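Local atomic coordinates of ribonuclease (Nicotiana glutinosa, PDB entry 1IYB), a protein that binds guanosine-5'-monophosphate in a guanine-recognising pocket and, as a T2-family ribonuclease, probably cleaves RNA. Residues A[13-18]-A[37-43]; A[155-159]-A[187-191]. All coordinates share one frame; numbering follows the deposited sequence.

How the contacts relate
From the N terminus, strand 10-16 enters the four-stranded antiparallel sheet, and contact 1 closes an 18-residue loop by pairing its end, within 13-18, with the incoming strand 41-48 through 37-43. Of the helices that follow, 111-124 and 127-133 touch side chains of the sheet. Contact 2 opens only after this, where helix 145-156 ends in 155-159; strands 161-166 and 172-182 then run out and back before 187-191 closes its loop, joining the helix's C-terminal end to the loop after strand 172-182. The contacts are in series, neither nested nor crossed. Their centres lie about 18 Å apart, their nearest atoms about 6 Å: contact 1 is buried at the nucleotide pocket, contact 2 lies at the surface.

Contact 1 (A[13-18]-A[37-43]); sequences FVQQWP and ASDFGIH. With 5GP (guanosine-5'-monophosphate), chain C.
Trp-17 turns the edge of its six-membered ring to the face of Phe-40 just beyond an antiparallel strand pair of the ribonuclease T2 fold. The edge-to-face assignment rests on a 5.0 Å centroid separation and planes 52° apart; Trp-17 CE3 lies above Phe-40, nearer the ring's margin than its centre. Trp-17 holds CG anti to its N (chi1 177°), which swings the indole back along 38-40, while its NE1 bonds to Pro-206 O. Replacing Phe-40 by alanine would probably take away the face that receives the indole edge and open a gap beside Leu-127 and Leu-131. Gln-16 and Gly-41 form the hydrogen-bonded pair, 2.8 Å from Gln-16 N to Gly-41 O and 2.9 Å from Gly-41 N to Gln-16 O. His-43 N donates to Val-14 O (2.8 Å), which sets Val-14 CG1 alongside CB of His-43; the imidazole of that residue has the guanine N2 over one face and ND1 bonded to Gln-176. Gln-16 reads the base with its whole amide: OE1 accepts from guanine N1 (2.8 Å) and N2, while NE2 gives guanine O6 a nearly straight bond (173°). That NE2 also donates to a water, which in turn donates to Ile-42 O at 2.8 Å.

Contact 2 (A[155-159]-A[187-191]); sequences AIGYA and NLIEC
The closest pair of CA atoms, 5.8 Å apart, is that of Tyr-158 and Glu-190, where the turn after helix 145-156 meets the loop 187-191. The touching parts run 29° from parallel, measured from CA 156 to 159 against CA 188 to 190. Gly-157 ends the helical conformation with a positive phi, where any side chain would collide with the carbonyl oxygen of Ile-156. The chain thus turns out of the helix and brings Tyr-158 onto the loop.

Leu-188 CB sits over one face of the tyrosine ring, a CH-pi contact 4.0 Å from the centroid and 15° off the ring normal, while Leu-188 CD1 approaches Tyr-158 CD1. The Glu-190 backbone N lies at the ring's edge, near its plane. At the phenol end a water joins Tyr-158 OH to Leu-188 O, donating to the carbonyl at 3.0 Å.

Glu-190 folds back through a bend at chi2 (-71°), which carries its carboxylate to the backbone of Ala-159. There Ala-159 N donates to the syn side of Glu-190 OE2 at 3.2 Å. A second water donates to Glu-190 OE2 and to Ala-159 O and accepts from Cys-191 N, so the carboxylate oxygen is gripped both directly and through solvent.

This surface contact joins the helix end to a loop that is itself tied to strand 172-182, by backbone bonding of Ile-189 with Cys-180 and the Cys-191 to Cys-180 disulfide. Ile-156 and Leu-188 both touch Ile-179 of that strand, Leu-188 also reaches helix 111-124 at Leu-121, and Ile-156 packs on Ile-130 of helix 127-133.

Contact 1 (A[13-18]-A[37-43])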
ATOM      1  N   PHE A  13       7.213   2.502 -16.103  1.00  5.54           N
ATOM      2  CA  PHE A  13       7.259   3.948 -16.310  1.00  4.51           C
ATOM      3  C   PHE A  13       5.822   4.238 -16.724  1.00  5.42           C
ATOM      4  O   PHE A  13       5.379   3.819 -17.797  1.00  6.37           O
ATOM      5  CB  PHE A  13       8.238   4.340 -17.421  1.00  4.62           C
ATOM      6  CG  PHE A  13       8.192   5.803 -17.769  1.00  5.15           C
ATOM      7  CD1 PHE A  13       8.378   6.776 -16.788  1.00  6.08           C
ATOM      8  CD2 PHE A  13       7.937   6.209 -19.073  1.00  6.07           C
ATOM      9  CE1 PHE A  13       8.307   8.137 -17.105  1.00  8.09           C
ATOM     10  CE2 PHE A  13       7.865   7.567 -19.396  1.00  6.50           C
ATOM     11  CZ  PHE A  13       8.050   8.529 -18.414  1.00  7.93           C
ATOM     12  N   VAL A  14       5.097   4.946 -15.861  1.00  3.53           N
ATOM     13  CA  VAL A  14       3.680   5.219 -16.077  1.00  4.95           C
ATOM     14  C   VAL A  14       3.329   6.652 -16.450  1.00  5.14           C
ATOM     15  O   VAL A  14       3.746   7.595 -15.782  1.00  5.03           O
ATOM     16  CB  VAL A  14       2.892   4.842 -14.798  1.00  4.76           C
ATOM     17  CG1 VAL A  14       1.393   4.931 -15.050  1.00  6.04           C
ATOM     18  CG2 VAL A  14       3.287   3.441 -14.347  1.00  6.23           C
ATOM     19  N   GLN A  15       2.551   6.797 -17.520  1.00  3.81           N
ATOM     20  CA  GLN A  15       2.097   8.104 -17.988  1.00  4.45           C
ATOM     21  C   GLN A  15       0.570   8.133 -17.995  1.00  5.71           C
ATOM     22  O   GLN A  15      -0.077   7.127 -18.300  1.00  6.16           O
ATOM     23  CB  GLN A  15       2.622   8.388 -19.395  1.00  5.21           C
ATOM     24  CG  GLN A  15       4.126   8.544 -19.466  1.00  5.69           C
ATOM     25  CD  GLN A  15       4.583   9.028 -20.827  1.00  5.67           C
ATOM     26  OE1 GLN A  15       4.268  10.150 -21.232  1.00  9.75           O
ATOM     27  NE2 GLN A  15       5.316   8.184 -21.546  1.00  8.01           N
ATOM     28  N   GLN A  16       0.001   9.288 -17.655  1.00  5.40           N
ATOM     29  CA  GLN A  16      -1.448   9.449 -17.600  1.00  5.92           C
ATOM     30  C   GLN A  16      -1.953  10.430 -18.648  1.00  6.14           C
ATOM     31  O   GLN A  16      -1.260  11.387 -19.006  1.00  6.15           O
ATOM     32  CB  GLN A  16      -1.870   9.953 -16.208  1.00  6.56           C
ATOM     33  CG  GLN A  16      -1.255  11.306 -15.823  1.00  9.64           C
ATOM     34  CD  GLN A  16      -1.821  11.883 -14.527  1.00 12.18           C
ATOM     35  OE1 GLN A  16      -2.596  11.232 -13.825  1.00 13.25           O
ATOM     36  NE2 GLN A  16      -1.428  13.113 -14.206  1.00 11.47           N
ATOM     37  N   TRP A  17      -3.164  10.182 -19.142  1.00  6.40           N
ATOM     38  CA  TRP A  17      -3.781  11.069 -20.116  1.00  6.45           C
ATOM     39  C   TRP A  17      -4.679  12.029 -19.337  1.00  6.88           C
ATOM     40  O   TRP A  17      -5.657  11.612 -18.724  1.00  6.43           O
ATOM     41  CB  TRP A  17      -4.622  10.282 -21.125  1.00  7.11           C
ATOM     42  CG  TRP A  17      -5.313  11.193 -22.085  1.00  6.30           C
ATOM     43  CD1 TRP A  17      -6.664  11.344 -22.251  1.00  7.32           C
ATOM     44  CD2 TRP A  17      -4.692  12.139 -22.960  1.00  7.68           C
ATOM     45  NE1 TRP A  17      -6.918  12.334 -23.170  1.00  9.27           N
ATOM     46  CE2 TRP A  17      -5.726  12.839 -23.622  1.00  8.77           C
ATOM     47  CE3 TRP A  17      -3.359  12.468 -23.247  1.00  8.29           C
ATOM     48  CZ2 TRP A  17      -5.468  13.851 -24.554  1.00  7.83           C
ATOM     49  CZ3 TRP A  17      -3.101  13.476 -24.174  1.00  8.42           C
ATOM     50  CH2 TRP A  17      -4.155  14.156 -24.817  1.00  9.20           C
ATOM     51  N   PRO A  18      -4.350  13.329 -19.344  1.00  8.12           N
ATOM     52  CA  PRO A  18      -5.169  14.296 -18.607  1.00  8.27           C
ATOM     53  C   PRO A  18      -6.656  14.300 -18.962  1.00  8.22           C
ATOM     54  O   PRO A  18      -7.506  14.520 -18.096  1.00  8.41           O
ATOM     55  CB  PRO A  18      -4.476  15.634 -18.892  1.00  8.95           C
ATOM     56  CG  PRO A  18      -3.759  15.398 -20.188  1.00 11.65           C
ATOM     57  CD  PRO A  18      -3.229  13.998 -20.026  1.00  7.35           C
ATOM     58  N   ALA A  37      -0.486  21.219 -21.026  1.00 10.96           N
ATOM     59  CA  ALA A  37      -0.505  20.955 -22.459  1.00 12.79           C
ATOM     60  C   ALA A  37      -1.278  19.660 -22.682  1.00 13.69           C
ATOM     61  O   ALA A  37      -1.286  18.783 -21.818  1.00 11.65           O
ATOM     62  CB  ALA A  37       0.913  20.811 -22.980  1.00 13.38           C
ATOM     63  N   SER A  38      -1.929  19.540 -23.837  1.00 13.19           N
ATOM     64  CA  SER A  38      -2.695  18.339 -24.150  1.00 14.27           C
ATOM     65  C   SER A  38      -1.790  17.191 -24.579  1.00 14.33           C
ATOM     66  O   SER A  38      -1.835  16.738 -25.723  1.00 16.04           O
ATOM     67  CB  SER A  38      -3.721  18.629 -25.249  1.00 16.20           C
ATOM     68  OG  SER A  38      -4.721  19.516 -24.781  1.00 20.17           O
ATOM     69  N   ASP A  39      -0.968  16.728 -23.644  1.00 12.00           N
ATOM     70  CA  ASP A  39      -0.049  15.622 -23.886  1.00 10.91           C
ATOM     71  C   ASP A  39      -0.126  14.717 -22.668  1.00  8.27           C
ATOM     72  O   ASP A  39      -0.678  15.101 -21.633  1.00  7.08           O
ATOM     73  CB  ASP A  39       1.394  16.118 -24.012  1.00 15.37           C
ATOM     74  CG  ASP A  39       1.528  17.324 -24.916  1.00 19.78           C
ATOM     75  OD1 ASP A  39       1.011  17.284 -26.051  1.00 22.97           O
ATOM     76  OD2 ASP A  39       2.163  18.311 -24.486  1.00 23.81           O
ATOM     77  N   PHE A  40       0.407  13.506 -22.785  1.00  7.08           N
ATOM     78  CA  PHE A  40       0.417  12.630 -21.627  1.00  6.76           C
ATOM     79  C   PHE A  40       1.367  13.273 -20.622  1.00  6.30           C
ATOM     80  O   PHE A  40       2.298  13.988 -21.004  1.00  7.34           O
ATOM     81  CB  PHE A  40       0.949  11.236 -21.983  1.00  6.85           C
ATOM     82  CG  PHE A  40      -0.051  10.360 -22.682  1.00  7.31           C
ATOM     83  CD1 PHE A  40      -0.312  10.519 -24.040  1.00  7.44           C
ATOM     84  CD2 PHE A  40      -0.733   9.373 -21.979  1.00  8.70           C
ATOM     85  CE1 PHE A  40      -1.240   9.704 -24.692  1.00  8.08           C
ATOM     86  CE2 PHE A  40      -1.666   8.550 -22.624  1.00  6.74           C
ATOM     87  CZ  PHE A  40      -1.917   8.719 -23.979  1.00  8.21           C
ATOM     88  N   GLY A  41       1.119  13.034 -19.340  1.00  4.41           N
ATOM     89  CA  GLY A  41       1.989  13.566 -18.305  1.00  5.51           C
ATOM     90  C   GLY A  41       2.548  12.400 -17.513  1.00  5.07           C
ATOM     91  O   GLY A  41       1.956  11.322 -17.496  1.00  6.60           O
ATOM     92  N   ILE A  42       3.691  12.599 -16.870  1.00  5.51           N
ATOM     93  CA  ILE A  42       4.298  11.540 -16.069  1.00  4.67           C
ATOM     94  C   ILE A  42       3.469  11.279 -14.813  1.00  4.50           C
ATOM     95  O   ILE A  42       2.987  12.213 -14.178  1.00  5.41           O
ATOM     96  CB  ILE A  42       5.717  11.939 -15.590  1.00  3.92           C
ATOM     97  CG1 ILE A  42       6.644  12.152 -16.789  1.00  5.23           C
ATOM     98  CG2 ILE A  42       6.274  10.865 -14.654  1.00  4.98           C
ATOM     99  CD1 ILE A  42       7.960  12.811 -16.427  1.00  5.93           C
ATOM    100  N   HIS A  43       3.266  10.011 -14.475  1.00  5.83           N
ATOM    101  CA  HIS A  43       2.587   9.697 -13.228  1.00  5.28           C
ATOM    102  C   HIS A  43       3.755   9.332 -12.310  1.00  6.24           C
ATOM    103  O   HIS A  43       3.931   9.934 -11.252  1.00  6.99           O
ATOM    104  CB  HIS A  43       1.615   8.520 -13.360  1.00  6.03           C
ATOM    105  CG  HIS A  43       0.859   8.234 -12.098  1.00  6.28           C
ATOM    106  ND1 HIS A  43      -0.293   7.476 -12.071  1.00  7.39           N
ATOM    107  CD2 HIS A  43       1.099   8.595 -10.814  1.00  7.95           C
ATOM    108  CE1 HIS A  43      -0.729   7.385 -10.826  1.00  7.09           C
ATOM    109  NE2 HIS A  43       0.099   8.055 -10.044  1.00  6.98           N
TER
HETATM  110  P   5GP C1295       0.584   5.928  -7.013  1.00 17.27           P
HETATM  111  O1P 5GP C1295       0.806   4.728  -6.201  1.00 22.43           O
HETATM  112  O2P 5GP C1295       1.880   6.515  -7.537  1.00 17.29           O
HETATM  113  O3P 5GP C1295      -0.408   5.618  -8.188  1.00 15.46           O
HETATM  114  O5' 5GP C1295      -0.162   7.129  -6.187  1.00 23.32           O
HETATM  115  C5' 5GP C1295      -0.635   8.353  -6.863  1.00 23.26           C
HETATM  116  C4' 5GP C1295      -1.313   9.381  -5.925  1.00 23.80           C
HETATM  117  O4' 5GP C1295      -0.763  10.721  -6.305  1.00 22.23           O
HETATM  118  C3' 5GP C1295      -2.822   9.598  -6.005  1.00 25.00           C
HETATM  119  O3' 5GP C1295      -3.575   8.693  -5.213  1.00 27.95           O
HETATM  120  C2' 5GP C1295      -3.031  11.043  -5.538  1.00 22.11           C
HETATM  121  O2' 5GP C1295      -3.167  11.139  -4.103  1.00 25.46           O
HETATM  122  C1' 5GP C1295      -1.785  11.744  -6.057  1.00 19.37           C
HETATM  123  N9  5GP C1295      -1.899  12.690  -7.212  1.00 13.15           N
HETATM  124  C8  5GP C1295      -1.674  14.048  -7.261  1.00 12.91           C
HETATM  125  N7  5GP C1295      -1.756  14.593  -8.457  1.00 10.16           N
HETATM  126  C5  5GP C1295      -2.066  13.481  -9.265  1.00 10.74           C
HETATM  127  C6  5GP C1295      -2.280  13.437 -10.683  1.00  9.86           C
HETATM  128  O6  5GP C1295      -2.238  14.362 -11.485  1.00  9.06           O
HETATM  129  N1  5GP C1295      -2.574  12.110 -11.127  1.00 11.19           N
HETATM  130  C2  5GP C1295      -2.641  11.003 -10.283  1.00 13.01           C
HETATM  131  N2  5GP C1295      -2.934   9.847 -10.915  1.00 11.66           N
HETATM  132  N3  5GP C1295      -2.439  11.041  -8.952  1.00 12.50           N
HETATM  133  C4  5GP C1295      -2.157  12.315  -8.513  1.00 12.57           C
HETATM  134  O   HOH W   1       1.350  14.355 -15.002  1.00  6.82           O

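Contact 2 (A[155-159]-A[187-191])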
ATOM      1  N   ALA A 155       6.601   1.639 -32.686  1.00 11.70           N
ATOM      2  CA  ALA A 155       7.405   2.836 -32.490  1.00 13.05           C
ATOM      3  C   ALA A 155       8.605   2.675 -31.564  1.00 13.33           C
ATOM      4  O   ALA A 155       9.721   3.044 -31.929  1.00 16.58           O
ATOM      5  CB  ALA A 155       6.519   3.975 -31.991  1.00 12.54           C
ATOM      6  N   ILE A 156       8.386   2.134 -30.370  1.00 12.77           N
ATOM      7  CA  ILE A 156       9.475   1.985 -29.413  1.00 12.99           C
ATOM      8  C   ILE A 156      10.102   0.597 -29.365  1.00 11.26           C
ATOM      9  O   ILE A 156      11.163   0.417 -28.763  1.00 13.00           O
ATOM     10  CB  ILE A 156       9.022   2.381 -27.990  1.00 13.68           C
ATOM     11  CG1 ILE A 156       8.036   1.352 -27.438  1.00 13.59           C
ATOM     12  CG2 ILE A 156       8.375   3.758 -28.026  1.00 15.62           C
ATOM     13  CD1 ILE A 156       7.619   1.624 -26.006  1.00 14.95           C
ATOM     14  N   GLY A 157       9.448  -0.383 -29.983  1.00 10.25           N
ATOM     15  CA  GLY A 157       9.997  -1.728 -30.010  1.00 10.14           C
ATOM     16  C   GLY A 157       9.629  -2.644 -28.858  1.00  9.71           C
ATOM     17  O   GLY A 157      10.151  -3.761 -28.762  1.00  9.79           O
ATOM     18  N   TYR A 158       8.738  -2.183 -27.984  1.00  9.01           N
ATOM     19  CA  TYR A 158       8.297  -2.965 -26.831  1.00  8.08           C
ATOM     20  C   TYR A 158       6.785  -2.852 -26.663  1.00  8.18           C
ATOM     21  O   TYR A 158       6.192  -1.827 -27.001  1.00 10.11           O
ATOM     22  CB  TYR A 158       9.001  -2.483 -25.556  1.00  8.11           C
ATOM     23  CG  TYR A 158      10.501  -2.647 -25.603  1.00  9.21           C
ATOM     24  CD1 TYR A 158      11.305  -1.725 -26.273  1.00  9.22           C
ATOM     25  CD2 TYR A 158      11.112  -3.760 -25.028  1.00  9.21           C
ATOM     26  CE1 TYR A 158      12.682  -1.909 -26.372  1.00 10.44           C
ATOM     27  CE2 TYR A 158      12.484  -3.954 -25.121  1.00  8.80           C
ATOM     28  CZ  TYR A 158      13.262  -3.026 -25.797  1.00  9.72           C
ATOM     29  OH  TYR A 158      14.619  -3.231 -25.912  1.00 11.05           O
ATOM     30  N   ALA A 159       6.171  -3.908 -26.137  1.00  7.73           N
ATOM     31  CA  ALA A 159       4.726  -3.940 -25.928  1.00  8.18           C
ATOM     32  C   ALA A 159       4.343  -3.202 -24.646  1.00  8.75           C
ATOM     33  O   ALA A 159       4.854  -3.504 -23.570  1.00 10.20           O
ATOM     34  CB  ALA A 159       4.245  -5.381 -25.853  1.00 10.20           C
ATOM     35  N   ASN A 187      17.896   0.419 -19.550  1.00 13.26           N
ATOM     36  CA  ASN A 187      17.205   0.237 -20.821  1.00 12.80           C
ATOM     37  C   ASN A 187      15.794  -0.315 -20.687  1.00 10.79           C
ATOM     38  O   ASN A 187      15.417  -0.866 -19.650  1.00 10.64           O
ATOM     39  CB  ASN A 187      18.028  -0.707 -21.698  1.00 14.11           C
ATOM     40  CG  ASN A 187      18.243  -2.062 -21.049  1.00 16.92           C
ATOM     41  OD1 ASN A 187      17.357  -2.921 -21.064  1.00 19.22           O
ATOM     42  ND2 ASN A 187      19.417  -2.256 -20.457  1.00 17.13           N
ATOM     43  N   LEU A 188      15.011  -0.160 -21.750  1.00  9.60           N
ATOM     44  CA  LEU A 188      13.650  -0.673 -21.765  1.00  9.41           C
ATOM     45  C   LEU A 188      13.713  -2.189 -21.869  1.00  9.76           C
ATOM     46  O   LEU A 188      14.701  -2.747 -22.352  1.00  9.88           O
ATOM     47  CB  LEU A 188      12.872  -0.136 -22.971  1.00 10.18           C
ATOM     48  CG  LEU A 188      12.687   1.375 -23.098  1.00 11.07           C
ATOM     49  CD1 LEU A 188      11.740   1.676 -24.253  1.00 12.18           C
ATOM     50  CD2 LEU A 188      12.129   1.931 -21.801  1.00 11.81           C
ATOM     51  N   ILE A 189      12.654  -2.848 -21.414  1.00  8.55           N
ATOM     52  CA  ILE A 189      12.555  -4.303 -21.479  1.00  8.88           C
ATOM     53  C   ILE A 189      11.092  -4.673 -21.656  1.00  9.13           C
ATOM     54  O   ILE A 189      10.200  -3.858 -21.409  1.00  9.51           O
ATOM     55  CB  ILE A 189      13.044  -4.990 -20.180  1.00  9.75           C
ATOM     56  CG1 ILE A 189      12.149  -4.578 -19.005  1.00 10.69           C
ATOM     57  CG2 ILE A 189      14.495  -4.642 -19.917  1.00 12.42           C
ATOM     58  CD1 ILE A 189      12.372  -5.395 -17.753  1.00 12.59           C
ATOM     59  N   GLU A 190      10.838  -5.899 -22.095  1.00  9.11           N
ATOM     60  CA  GLU A 190       9.467  -6.355 -22.235  1.00  9.71           C
ATOM     61  C   GLU A 190       9.002  -6.540 -20.798  1.00 10.18           C
ATOM     62  O   GLU A 190       9.786  -6.938 -19.937  1.00 10.53           O
ATOM     63  CB  GLU A 190       9.404  -7.698 -22.965  1.00 10.23           C
ATOM     64  CG  GLU A 190       9.808  -7.654 -24.429  1.00 11.35           C
ATOM     65  CD  GLU A 190       8.797  -6.951 -25.315  1.00 13.57           C
ATOM     66  OE1 GLU A 190       8.947  -7.040 -26.552  1.00 13.97           O
ATOM     67  OE2 GLU A 190       7.858  -6.312 -24.789  1.00 13.43           O
ATOM     68  N   CYS A 191       7.738  -6.242 -20.535  1.00 10.14           N
ATOM     69  CA  CYS A 191       7.200  -6.385 -19.190  1.00 11.05           C
ATOM     70  C   CYS A 191       7.041  -7.852 -18.803  1.00 11.16           C
ATOM     71  O   CYS A 191       6.403  -8.620 -19.516  1.00 11.70           O
ATOM     72  CB  CYS A 191       5.841  -5.707 -19.090  1.00 11.09           C
ATOM     73  SG  CYS A 191       5.830  -3.887 -19.191  1.00 12.60           S
TER
HETATM   74  O   HOH W   2      15.413  -5.082 -24.069  1.00 17.53           O
HETATM   75  O   HOH W   3       6.087  -5.701 -22.793  1.00 16.77           O